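Local coordinates for protein lipolytic enzyme (Clostridium thermocellum, PDB 2VPT) that hydrolyses acetyl esters of xylan as the catalytic, SGNH-type domain of a cellulosomal family 3 carbohydrate esterase, at residues Y194-D197 and I198-L202; K185-A188 and N189-K193; N109-D112 and Q113-V117. All coordinates share one frame; numbering follows the deposited sequence. Where two conformers were deposited one is given.

Contact 1. Residues Y194-D197 and I198-L202; sequences YTID and ILRAL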
ATOM      1  N   TYR A 194     -10.862  -3.069  22.962  1.00 14.64           N
ATOM      2  CA  TYR A 194     -12.253  -3.371  22.625  1.00 15.03           C
ATOM      3  C   TYR A 194     -12.479  -4.754  22.023  1.00 14.75           C
ATOM      4  O   TYR A 194     -13.606  -5.221  21.961  1.00 15.79           O
ATOM      5  CB  TYR A 194     -12.827  -2.265  21.709  1.00 16.15           C
ATOM      6  CG  TYR A 194     -13.140  -0.974  22.452  1.00 16.47           C
ATOM      7  CD1 TYR A 194     -14.393  -0.768  23.013  1.00 20.33           C
ATOM      8  CD2 TYR A 194     -12.210   0.042  22.580  1.00 16.20           C
ATOM      9  CE1 TYR A 194     -14.683   0.384  23.700  1.00 21.08           C
ATOM     10  CE2 TYR A 194     -12.498   1.218  23.279  1.00 16.17           C
ATOM     11  CZ  TYR A 194     -13.746   1.378  23.837  1.00 19.20           C
ATOM     12  OH  TYR A 194     -14.072   2.530  24.532  1.00 20.14           O
ATOM     13  N   THR A 195     -11.410  -5.434  21.585  1.00 13.48           N
ATOM     14  CA  THR A 195     -11.564  -6.743  20.940  1.00 13.27           C
ATOM     15  C   THR A 195     -11.063  -7.955  21.719  1.00 13.86           C
ATOM     16  O   THR A 195     -11.497  -9.067  21.457  1.00 13.99           O
ATOM     17  CB  THR A 195     -10.862  -6.789  19.554  1.00 12.41           C
ATOM     18  OG1 THR A 195      -9.439  -6.656  19.723  1.00 13.04           O
ATOM     19  CG2 THR A 195     -11.417  -5.684  18.589  1.00 12.54           C
ATOM     20  N   ILE A 196     -10.148  -7.753  22.660  1.00 14.68           N
ATOM     21  CA  ILE A 196      -9.423  -8.905  23.227  1.00 15.74           C
ATOM     22  C   ILE A 196     -10.334  -9.933  23.918  1.00 16.36           C
ATOM     23  O   ILE A 196     -10.202 -11.129  23.707  1.00 16.27           O
ATOM     24  CB  ILE A 196      -8.261  -8.460  24.148  1.00 15.72           C
ATOM     25  CG1 ILE A 196      -7.432  -9.672  24.593  1.00 16.35           C
ATOM     26  CG2 ILE A 196      -8.762  -7.711  25.363  1.00 16.66           C
ATOM     27  CD1 ILE A 196      -6.815 -10.492  23.450  1.00 17.12           C
ATOM     28  N   ASP A 197     -11.294  -9.467  24.702  1.00 17.33           N
ATOM     29  CA  ASP A 197     -12.155 -10.397  25.418  1.00 18.19           C
ATOM     30  C   ASP A 197     -13.004 -11.233  24.477  1.00 17.52           C
ATOM     31  O   ASP A 197     -13.145 -12.428  24.653  1.00 18.23           O
ATOM     32  CB  ASP A 197     -13.001  -9.649  26.448  1.00 19.41           C
ATOM     33  CG  ASP A 197     -12.144  -9.041  27.548  1.00 22.12           C
ATOM     34  OD1 ASP A 197     -11.336  -9.782  28.139  1.00 27.08           O
ATOM     35  OD2 ASP A 197     -12.250  -7.829  27.817  1.00 27.75           O
ATOM     36  N   ILE A 198     -13.559 -10.606  23.438  1.00 16.90           N
ATOM     37  CA  ILE A 198     -14.349 -11.336  22.475  1.00 17.37           C
ATOM     38  C   ILE A 198     -13.473 -12.313  21.674  1.00 17.34           C
ATOM     39  O   ILE A 198     -13.871 -13.444  21.388  1.00 17.63           O
ATOM     40  CB  ILE A 198     -15.108 -10.354  21.547  1.00 17.17           C
ATOM     41  CG1 ILE A 198     -16.226  -9.662  22.364  1.00 17.80           C
ATOM     42  CG2 ILE A 198     -15.644 -11.091  20.342  1.00 17.84           C
ATOM     43  CD1 ILE A 198     -16.680  -8.292  21.851  1.00 19.00           C
ATOM     44  N   LEU A 199     -12.273 -11.873  21.301  1.00 17.06           N
ATOM     45  CA  LEU A 199     -11.360 -12.738  20.556  1.00 17.58           C
ATOM     46  C   LEU A 199     -10.930 -13.955  21.362  1.00 18.64           C
ATOM     47  O   LEU A 199     -10.914 -15.057  20.830  1.00 18.36           O
ATOM     48  CB  LEU A 199     -10.138 -11.959  20.060  1.00 16.90           C
ATOM     49  CG  LEU A 199     -10.428 -10.913  18.975  1.00 15.02           C
ATOM     50  CD1 LEU A 199      -9.173 -10.111  18.663  1.00 15.00           C
ATOM     51  CD2 LEU A 199     -11.037 -11.529  17.713  1.00 16.20           C
ATOM     52  N   ARG A 200     -10.594 -13.743  22.633  1.00 19.67           N
ATOM     53  CA  ARG A 200     -10.237 -14.865  23.501  0.50 20.78           C
ATOM     54  C   ARG A 200     -11.396 -15.857  23.623  1.00 21.26           C
ATOM     55  O   ARG A 200     -11.178 -17.065  23.604  1.00 21.41           O
ATOM     56  CB  ARG A 200      -9.763 -14.371  24.872  0.50 20.82           C
ATOM     57  CG  ARG A 200      -8.354 -13.801  24.842  0.50 21.50           C
ATOM     58  CD  ARG A 200      -7.762 -13.608  26.233  0.50 22.20           C
ATOM     59  NE  ARG A 200      -8.343 -12.465  26.940  0.50 23.13           N
ATOM     60  CZ  ARG A 200      -7.650 -11.488  27.531  0.50 23.07           C
ATOM     61  NH1 ARG A 200      -6.321 -11.465  27.517  0.50 22.99           N
ATOM     62  NH2 ARG A 200      -8.300 -10.507  28.141  0.50 23.27           N
ATOM     63  N   ALA A 201     -12.627 -15.353  23.707  1.00 21.86           N
ATOM     64  CA  ALA A 201     -13.803 -16.235  23.757  1.00 22.73           C
ATOM     65  C   ALA A 201     -13.967 -17.041  22.471  1.00 23.50           C
ATOM     66  O   ALA A 201     -14.228 -18.242  22.512  1.00 24.33           O
ATOM     67  CB  ALA A 201     -15.060 -15.438  24.058  1.00 22.61           C
ATOM     68  N   LEU A 202     -13.801 -16.390  21.318  1.00 24.22           N
ATOM     69  CA  LEU A 202     -13.870 -17.086  20.034  1.00 25.06           C
ATOM     70  C   LEU A 202     -12.784 -18.159  19.903  1.00 26.03           C
ATOM     71  O   LEU A 202     -13.026 -19.218  19.325  1.00 26.58           O
ATOM     72  CB  LEU A 202     -13.736 -16.099  18.858  1.00 25.08           C
ATOM     73  CG  LEU A 202     -14.919 -15.187  18.552  1.00 25.35           C
ATOM     74  CD1 LEU A 202     -14.544 -14.168  17.471  1.00 25.71           C
ATOM     75  CD2 LEU A 202     -16.136 -15.986  18.122  1.00 25.32           C
TER
HETATM   76  O   HOH W   1     -13.856  -7.621  23.527  1.00 20.17           O
HETATM   77  O   HOH W   2     -11.113 -12.465  28.345  1.00 37.87           O
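Asp197 and Arg200, three residues apart on the helix, join in a salt bridge in which Arg200 NH2 donates to Asp197 OD1 at 3.1 Å. The carboxylate and guanidinium planes are turned 47° against each other: the oxygen lies at the guanidinium edge, near its plane, whereas the nitrogen meets the carboxylate from above. A water doubles the link, giving a hydrogen to Asp197 OD1 at 2.7 Å and accepting one from Arg200 NE. Arg200 was modelled in two conformers, so this grip belongs to the one described.

The same guanidinium is covered on one face by an aliphatic branch. Ile196 CG1, anti to its own backbone N (chi1 -174°), sits over the centre of the group, 3.5 Å from Arg200 CZ. Ile196 is itself buried and packs on Ala38 and Leu40, linking the charged pair to the interior. The helical backbone bonds include Arg200 N to Ile196 O at 2.9 Å, and a second water bridges Tyr194 O and Ile198 N.

Thr195 and Leu199 lie side by side, with Thr195 OG1 3.6 Å from Leu199 CD1, the hydroxyl being taken by Trp191 O one turn back. Thr195, Ile198 and Leu199 face strands 86-90 and 122-126 of the central sheet, while Tyr194 reaches Glu163 through its OH.

This part of helix 181-203 is thus amphipathic. Its charged pair lies on the exposed side, where in this conformer the bridge, the water and Ile196 keep the guanidinium close to the helix, and the arginine would probably favour the ionised carboxylate.

Contact 2. Residues K185-A188 and N189-K193; sequences KKIA and NIWYK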
ATOM      1  N   LYS A 185       0.124   3.102  16.616  1.00 12.86           N
ATOM      2  CA  LYS A 185       0.303   2.294  17.814  1.00 13.78           C
ATOM      3  C   LYS A 185      -0.770   2.584  18.845  1.00 13.12           C
ATOM      4  O   LYS A 185      -1.323   1.672  19.430  1.00 12.47           O
ATOM      5  CB  LYS A 185       1.689   2.513  18.426  1.00 14.72           C
ATOM      6  CG  LYS A 185       2.791   1.727  17.775  1.00 18.00           C
ATOM      7  CD  LYS A 185       4.097   1.928  18.519  1.00 21.73           C
ATOM      8  CE  LYS A 185       4.046   1.525  19.971  1.00 25.28           C
ATOM      9  NZ  LYS A 185       5.431   1.567  20.549  1.00 29.23           N
ATOM     10  N   LYS A 186      -1.083   3.858  19.048  1.00 13.44           N
ATOM     11  CA  LYS A 186      -2.195   4.214  19.939  1.00 14.26           C
ATOM     12  C   LYS A 186      -3.515   3.596  19.470  1.00 13.37           C
ATOM     13  O   LYS A 186      -4.304   3.085  20.258  1.00 13.97           O
ATOM     14  CB  LYS A 186      -2.351   5.733  20.034  1.00 14.86           C
ATOM     15  CG  LYS A 186      -1.216   6.460  20.772  1.00 15.51           C
ATOM     16  CD  LYS A 186      -1.536   7.962  20.869  1.00 16.07           C
ATOM     17  CE  LYS A 186      -0.444   8.788  21.522  1.00 17.20           C
ATOM     18  NZ  LYS A 186      -0.877  10.199  21.692  1.00 18.84           N
ATOM     19  N   ILE A 187      -3.761   3.645  18.162  1.00 12.67           N
ATOM     20  CA  ILE A 187      -4.973   3.064  17.599  1.00 12.24           C
ATOM     21  C   ILE A 187      -5.013   1.551  17.808  1.00 11.63           C
ATOM     22  O   ILE A 187      -6.022   0.998  18.212  1.00 11.78           O
ATOM     23  CB  ILE A 187      -5.087   3.438  16.098  1.00 12.28           C
ATOM     24  CG1 ILE A 187      -5.370   4.940  15.930  1.00 14.18           C
ATOM     25  CG2 ILE A 187      -6.126   2.575  15.374  1.00 12.49           C
ATOM     26  CD1 ILE A 187      -6.731   5.385  16.390  1.00 15.39           C
ATOM     27  N   ALA A 188      -3.883   0.883  17.572  1.00 11.10           N
ATOM     28  CA  ALA A 188      -3.782  -0.550  17.826  1.00 10.95           C
ATOM     29  C   ALA A 188      -4.152  -0.909  19.268  1.00 11.57           C
ATOM     30  O   ALA A 188      -4.824  -1.904  19.517  1.00 11.55           O
ATOM     31  CB  ALA A 188      -2.376  -1.040  17.528  1.00 11.94           C
ATOM     32  N   ASN A 189      -3.697  -0.087  20.205  1.00 12.73           N
ATOM     33  CA  ASN A 189      -4.018  -0.339  21.616  1.00 13.55           C
ATOM     34  C   ASN A 189      -5.496  -0.233  21.930  1.00 13.42           C
ATOM     35  O   ASN A 189      -6.007  -0.981  22.760  1.00 13.75           O
ATOM     36  CB  ASN A 189      -3.129   0.494  22.528  1.00 14.67           C
ATOM     37  CG  ASN A 189      -1.760  -0.175  22.717  1.00 17.39           C
ATOM     38  OD1 ASN A 189      -0.839   0.052  21.960  1.00 22.12           O
ATOM     39  ND2 ASN A 189      -1.674  -1.071  23.691  1.00 22.32           N
ATOM     40  N   ILE A 190      -6.204   0.647  21.215  1.00 12.81           N
ATOM     41  CA  ILE A 190      -7.644   0.785  21.407  1.00 12.95           C
ATOM     42  C   ILE A 190      -8.380  -0.395  20.755  1.00 12.12           C
ATOM     43  O   ILE A 190      -9.291  -0.960  21.343  1.00 13.00           O
ATOM     44  CB  ILE A 190      -8.157   2.141  20.904  1.00 12.72           C
ATOM     45  CG1 ILE A 190      -7.468   3.296  21.646  1.00 13.79           C
ATOM     46  CG2 ILE A 190      -9.680   2.229  21.059  1.00 13.93           C
ATOM     47  CD1 ILE A 190      -7.635   4.647  20.993  1.00 15.15           C
ATOM     48  N   TRP A 191      -7.984  -0.807  19.546  1.00 11.38           N
ATOM     49  CA  TRP A 191      -8.541  -2.035  19.005  1.00 11.52           C
ATOM     50  C   TRP A 191      -8.373  -3.187  20.000  1.00 11.94           C
ATOM     51  O   TRP A 191      -9.298  -3.970  20.208  1.00 12.79           O
ATOM     52  CB  TRP A 191      -7.856  -2.451  17.698  1.00 10.87           C
ATOM     53  CG  TRP A 191      -8.266  -1.679  16.452  1.00 10.04           C
ATOM     54  CD1 TRP A 191      -7.562  -0.691  15.858  1.00 10.68           C
ATOM     55  CD2 TRP A 191      -9.455  -1.860  15.656  1.00 10.59           C
ATOM     56  NE1 TRP A 191      -8.227  -0.234  14.736  1.00 10.11           N
ATOM     57  CE2 TRP A 191      -9.385  -0.945  14.594  1.00  9.63           C
ATOM     58  CE3 TRP A 191     -10.560  -2.710  15.735  1.00 10.38           C
ATOM     59  CZ2 TRP A 191     -10.395  -0.845  13.621  1.00 10.76           C
ATOM     60  CZ3 TRP A 191     -11.559  -2.611  14.778  1.00 11.16           C
ATOM     61  CH2 TRP A 191     -11.460  -1.694  13.731  1.00 10.09           C
ATOM     62  N   TYR A 192      -7.171  -3.327  20.568  1.00 12.42           N
ATOM     63  CA  TYR A 192      -6.926  -4.394  21.527  1.00 12.92           C
ATOM     64  C   TYR A 192      -7.915  -4.310  22.691  1.00 13.21           C
ATOM     65  O   TYR A 192      -8.567  -5.287  23.023  1.00 13.87           O
ATOM     66  CB  TYR A 192      -5.476  -4.352  22.010  1.00 13.86           C
ATOM     67  CG  TYR A 192      -5.133  -5.456  22.994  1.00 14.61           C
ATOM     68  CD1 TYR A 192      -4.607  -6.662  22.557  1.00 14.60           C
ATOM     69  CD2 TYR A 192      -5.357  -5.291  24.353  1.00 15.68           C
ATOM     70  CE1 TYR A 192      -4.293  -7.667  23.450  1.00 15.75           C
ATOM     71  CE2 TYR A 192      -5.035  -6.284  25.252  1.00 16.80           C
ATOM     72  CZ  TYR A 192      -4.525  -7.471  24.793  1.00 16.25           C
ATOM     73  OH  TYR A 192      -4.206  -8.469  25.699  1.00 18.37           O
ATOM     74  N   LYS A 193      -8.006  -3.134  23.287  1.00 13.50           N
ATOM     75  CA  LYS A 193      -8.930  -2.907  24.413  1.00 14.37           C
ATOM     76  C   LYS A 193     -10.339  -3.420  24.133  1.00 14.63           C
ATOM     77  O   LYS A 193     -10.954  -4.106  24.952  1.00 15.61           O
ATOM     78  CB  LYS A 193      -8.942  -1.422  24.767  1.00 14.82           C
ATOM     79  CG  LYS A 193     -10.004  -1.006  25.789  1.00 15.81           C
ATOM     80  CD  LYS A 193      -9.910   0.471  26.087  1.00 16.18           C
ATOM     81  CE  LYS A 193     -11.081   0.916  26.951  1.00 18.55           C
ATOM     82  NZ  LYS A 193     -11.041   2.352  27.244  1.00 21.29           N
TER
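Ile187 and Trp191 pair one turn apart on helix 181-203, the C-terminal helix that packs on the central sheet of this SGNH-hydrolase domain. The carbonyls of this stretch are used in the regular alpha-helical order. Lys185 O takes Asn189 N, Lys186 O takes Ile190 N, rather long at 3.2 Å, and Ala188 O takes Tyr192 N at 2.9 Å. Ile187 O is shared: Trp191 N donates to it almost straight, at 171° and 3.0 Å, while Ile190 N adds a weak bond at a poorer angle of 124°. Ile190 N is therefore split between two carbonyls, Lys186 O and Ile187 O, which goes with the length of its main bond.

Two lysines reach acceptors beyond the helix: Lys186 NZ meets Gln165 O and forms a salt bridge to Asp171, and Lys193 NZ forms a salt bridge to Glu163.

On the buried side the indole stacks with Tyr27 and Phe88 and touches Phe124 and Ala126, joining helix to sheet. Ala188 and Tyr192 turn instead to helix 28-37, where they meet Glu30 and Leu34 respectively. Trp191 CG stands beside its backbone N (chi1 -77°), which carries the pyrrole side of the indole back along the helix, so that Trp191 CD1 lies 3.3 Å from Ile187 O and 3.6 Å from Ile187 CG2.

Contact 3. Residues N109-D112 and Q113-V117; sequences NLID and QIFTV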
ATOM      1  N   ASN A 109     -26.527   0.055   6.397  1.00 15.40           N
ATOM      2  CA  ASN A 109     -26.801  -0.932   5.364  1.00 15.80           C
ATOM      3  C   ASN A 109     -25.624  -1.877   5.120  1.00 15.53           C
ATOM      4  O   ASN A 109     -25.818  -3.054   4.847  1.00 16.33           O
ATOM      5  CB  ASN A 109     -27.214  -0.253   4.047  1.00 16.70           C
ATOM      6  CG  ASN A 109     -28.555   0.429   4.139  1.00 19.38           C
ATOM      7  OD1 ASN A 109     -29.343   0.165   5.058  1.00 22.39           O
ATOM      8  ND2 ASN A 109     -28.813   1.333   3.205  1.00 21.69           N
ATOM      9  N   LEU A 110     -24.405  -1.341   5.188  1.00 14.69           N
ATOM     10  CA  LEU A 110     -23.214  -2.172   5.027  1.00 14.10           C
ATOM     11  C   LEU A 110     -23.083  -3.203   6.150  1.00 14.09           C
ATOM     12  O   LEU A 110     -22.743  -4.342   5.886  1.00 14.55           O
ATOM     13  CB  LEU A 110     -21.971  -1.280   4.932  1.00 13.47           C
ATOM     14  CG  LEU A 110     -20.621  -2.013   4.880  1.00 12.75           C
ATOM     15  CD1 LEU A 110     -20.570  -2.996   3.714  1.00 14.06           C
ATOM     16  CD2 LEU A 110     -19.511  -0.986   4.754  1.00 13.39           C
ATOM     17  N   ILE A 111     -23.373  -2.809   7.383  1.00 14.04           N
ATOM     18  CA  ILE A 111     -23.377  -3.748   8.509  1.00 14.47           C
ATOM     19  C   ILE A 111     -24.378  -4.870   8.241  1.00 15.62           C
ATOM     20  O   ILE A 111     -24.061  -6.044   8.366  1.00 15.98           O
ATOM     21  CB  ILE A 111     -23.690  -3.032   9.847  1.00 14.35           C
ATOM     22  CG1 ILE A 111     -22.524  -2.095  10.232  1.00 14.38           C
ATOM     23  CG2 ILE A 111     -23.986  -4.047  10.971  1.00 15.00           C
ATOM     24  CD1 ILE A 111     -22.890  -1.065  11.278  1.00 14.98           C
ATOM     25  N   ASP A 112     -25.590  -4.496   7.840  1.00 16.63           N
ATOM     26  CA  ASP A 112     -26.619  -5.494   7.533  1.00 17.48           C
ATOM     27  C   ASP A 112     -26.167  -6.433   6.424  1.00 17.17           C
ATOM     28  O   ASP A 112     -26.365  -7.640   6.499  1.00 17.83           O
ATOM     29  CB  ASP A 112     -27.931  -4.832   7.097  1.00 17.99           C
ATOM     30  CG  ASP A 112     -28.632  -4.079   8.225  1.00 20.37           C
ATOM     31  OD1 ASP A 112     -28.212  -4.186   9.394  1.00 22.59           O
ATOM     32  OD2 ASP A 112     -29.618  -3.368   7.918  1.00 23.56           O
ATOM     33  N   GLN A 113     -25.546  -5.862   5.398  1.00 16.61           N
ATOM     34  CA  GLN A 113     -25.061  -6.636   4.263  1.00 16.45           C
ATOM     35  C   GLN A 113     -24.027  -7.684   4.663  1.00 16.62           C
ATOM     36  O   GLN A 113     -24.066  -8.820   4.213  1.00 17.00           O
ATOM     37  CB  GLN A 113     -24.460  -5.694   3.221  1.00 16.63           C
ATOM     38  CG  GLN A 113     -23.933  -6.394   1.980  1.00 16.90           C
ATOM     39  CD  GLN A 113     -23.271  -5.420   1.008  1.00 17.11           C
ATOM     40  OE1 GLN A 113     -23.472  -4.220   1.091  1.00 19.80           O
ATOM     41  NE2 GLN A 113     -22.481  -5.942   0.090  1.00 18.10           N
ATOM     42  N   ILE A 114     -23.092  -7.289   5.518  1.00 15.19           N
ATOM     43  CA  ILE A 114     -22.073  -8.212   6.009  1.00 15.45           C
ATOM     44  C   ILE A 114     -22.706  -9.437   6.680  1.00 16.04           C
ATOM     45  O   ILE A 114     -22.323 -10.562   6.389  1.00 16.58           O
ATOM     46  CB  ILE A 114     -21.078  -7.485   6.957  1.00 14.58           C
ATOM     47  CG1 ILE A 114     -20.207  -6.510   6.145  1.00 14.30           C
ATOM     48  CG2 ILE A 114     -20.218  -8.494   7.742  1.00 15.02           C
ATOM     49  CD1 ILE A 114     -19.487  -5.464   6.951  1.00 14.68           C
ATOM     50  N   PHE A 115     -23.665  -9.218   7.571  1.00 16.69           N
ATOM     51  CA  PHE A 115     -24.330 -10.346   8.248  1.00 17.70           C
ATOM     52  C   PHE A 115     -25.219 -11.174   7.320  1.00 19.29           C
ATOM     53  O   PHE A 115     -25.425 -12.363   7.557  1.00 20.31           O
ATOM     54  CB  PHE A 115     -25.148  -9.848   9.435  1.00 17.40           C
ATOM     55  CG  PHE A 115     -24.321  -9.396  10.610  1.00 16.99           C
ATOM     56  CD1 PHE A 115     -23.547 -10.303  11.325  1.00 16.97           C
ATOM     57  CD2 PHE A 115     -24.337  -8.080  11.025  1.00 17.62           C
ATOM     58  CE1 PHE A 115     -22.805  -9.887  12.405  1.00 16.90           C
ATOM     59  CE2 PHE A 115     -23.600  -7.667  12.106  1.00 17.44           C
ATOM     60  CZ  PHE A 115     -22.831  -8.578  12.798  1.00 16.61           C
ATOM     61  N   THR A 116     -25.743 -10.556   6.268  1.00 19.81           N
ATOM     62  CA  THR A 116     -26.532 -11.286   5.271  1.00 21.09           C
ATOM     63  C   THR A 116     -25.658 -12.325   4.571  1.00 20.78           C
ATOM     64  O   THR A 116     -26.059 -13.472   4.405  1.00 21.84           O
ATOM     65  CB  THR A 116     -27.191 -10.325   4.256  1.00 21.25           C
ATOM     66  OG1 THR A 116     -28.066  -9.424   4.947  1.00 23.68           O
ATOM     67  CG2 THR A 116     -27.981 -11.091   3.199  1.00 23.08           C
ATOM     68  N   VAL A 117     -24.436 -11.936   4.201  1.00 20.04           N
ATOM     69  CA  VAL A 117     -23.510 -12.825   3.520  1.00 19.99           C
ATOM     70  C   VAL A 117     -22.842 -13.823   4.465  1.00 20.05           C
ATOM     71  O   VAL A 117     -22.651 -14.985   4.104  1.00 20.61           O
ATOM     72  CB  VAL A 117     -22.412 -12.016   2.790  1.00 20.47           C
ATOM     73  CG1 VAL A 117     -21.381 -12.955   2.159  1.00 20.52           C
ATOM     74  CG2 VAL A 117     -23.034 -11.090   1.747  1.00 21.88           C
TER
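Ile111 and Phe115, one turn apart on helix 104-117, lie side by side and point the same way, forming the inner part of this contact. Ile111 CG2 lies beside Phe115 CE2 and CD2, 3.8 Å from CE2, and Phe115 CD2 also approaches Ile111 O at 3.4 Å. Both side chains rest on Leu123 of strand 122-126. Beside them, Leu110 and Ile114 cross at an angle, with Leu110 CG 4.2 Å from Ile114 CD1. The CG1 branch of Ile114 stands next to its backbone N (chi1 -70°) and lies 3.3 Å from Leu110 O, while the side chain also touches Leu123. Leu89 of strand 86-90 touches both Leu110 and Ile114. Leu110, Ile111, Ile114 and Phe115 are all buried.

The outer side is more open to solvent: Thr116 is exposed and Asp112 partly so, and polar bonds replace packing. Thr116 grips Asp112 O twice: its backbone N supplies the usual helical bond at 3.0 Å, and its OG1 donates to the same oxygen at 2.9 Å from above the carbonyl plane. The Asp112 carboxylate takes no part in this grip; its OD1 forms a salt bridge with Lys149. Gln113 lies between the two sides. Its CG, anti to the backbone N (chi1 -179°), and an extended chain bring NE2 to hydrogen bonds with Asn76 OD1 and Ala72 O of helix 68-82; within the contact, Gln113 OE1 only approaches Leu110 CD1, at 4.1 Å.

With its hydrophobic face on parallel strands and one flank joined to a neighbouring helix, this is one of the helices that cover the parallel sheet in the three-layer alpha/beta/alpha sandwich of the SGNH-hydrolase fold.

Overall arrangement
In chain order contact 3 comes first, on helix 104-117, followed by contact 2 and contact 1 in succession along helix 181-203. Each joins adjoining turns of a single helix, so none closes a loop, and none nests within or crosses another. Contacts 1 and 2 have centres about 13 Å apart and touch lightly where Arg200 NH1 lies 4.1 Å from Tyr192 OH. Contact 3 is separate, about 11 Å from either at the nearest atoms. The helices cover opposite faces of the sheet: on strand 122-126, Leu123 and Val125 meet contact 3, whereas Phe124 meets contacts 1 and 2. Contact 2 also packs on helix 28-37, and contact 3 on helix 68-82.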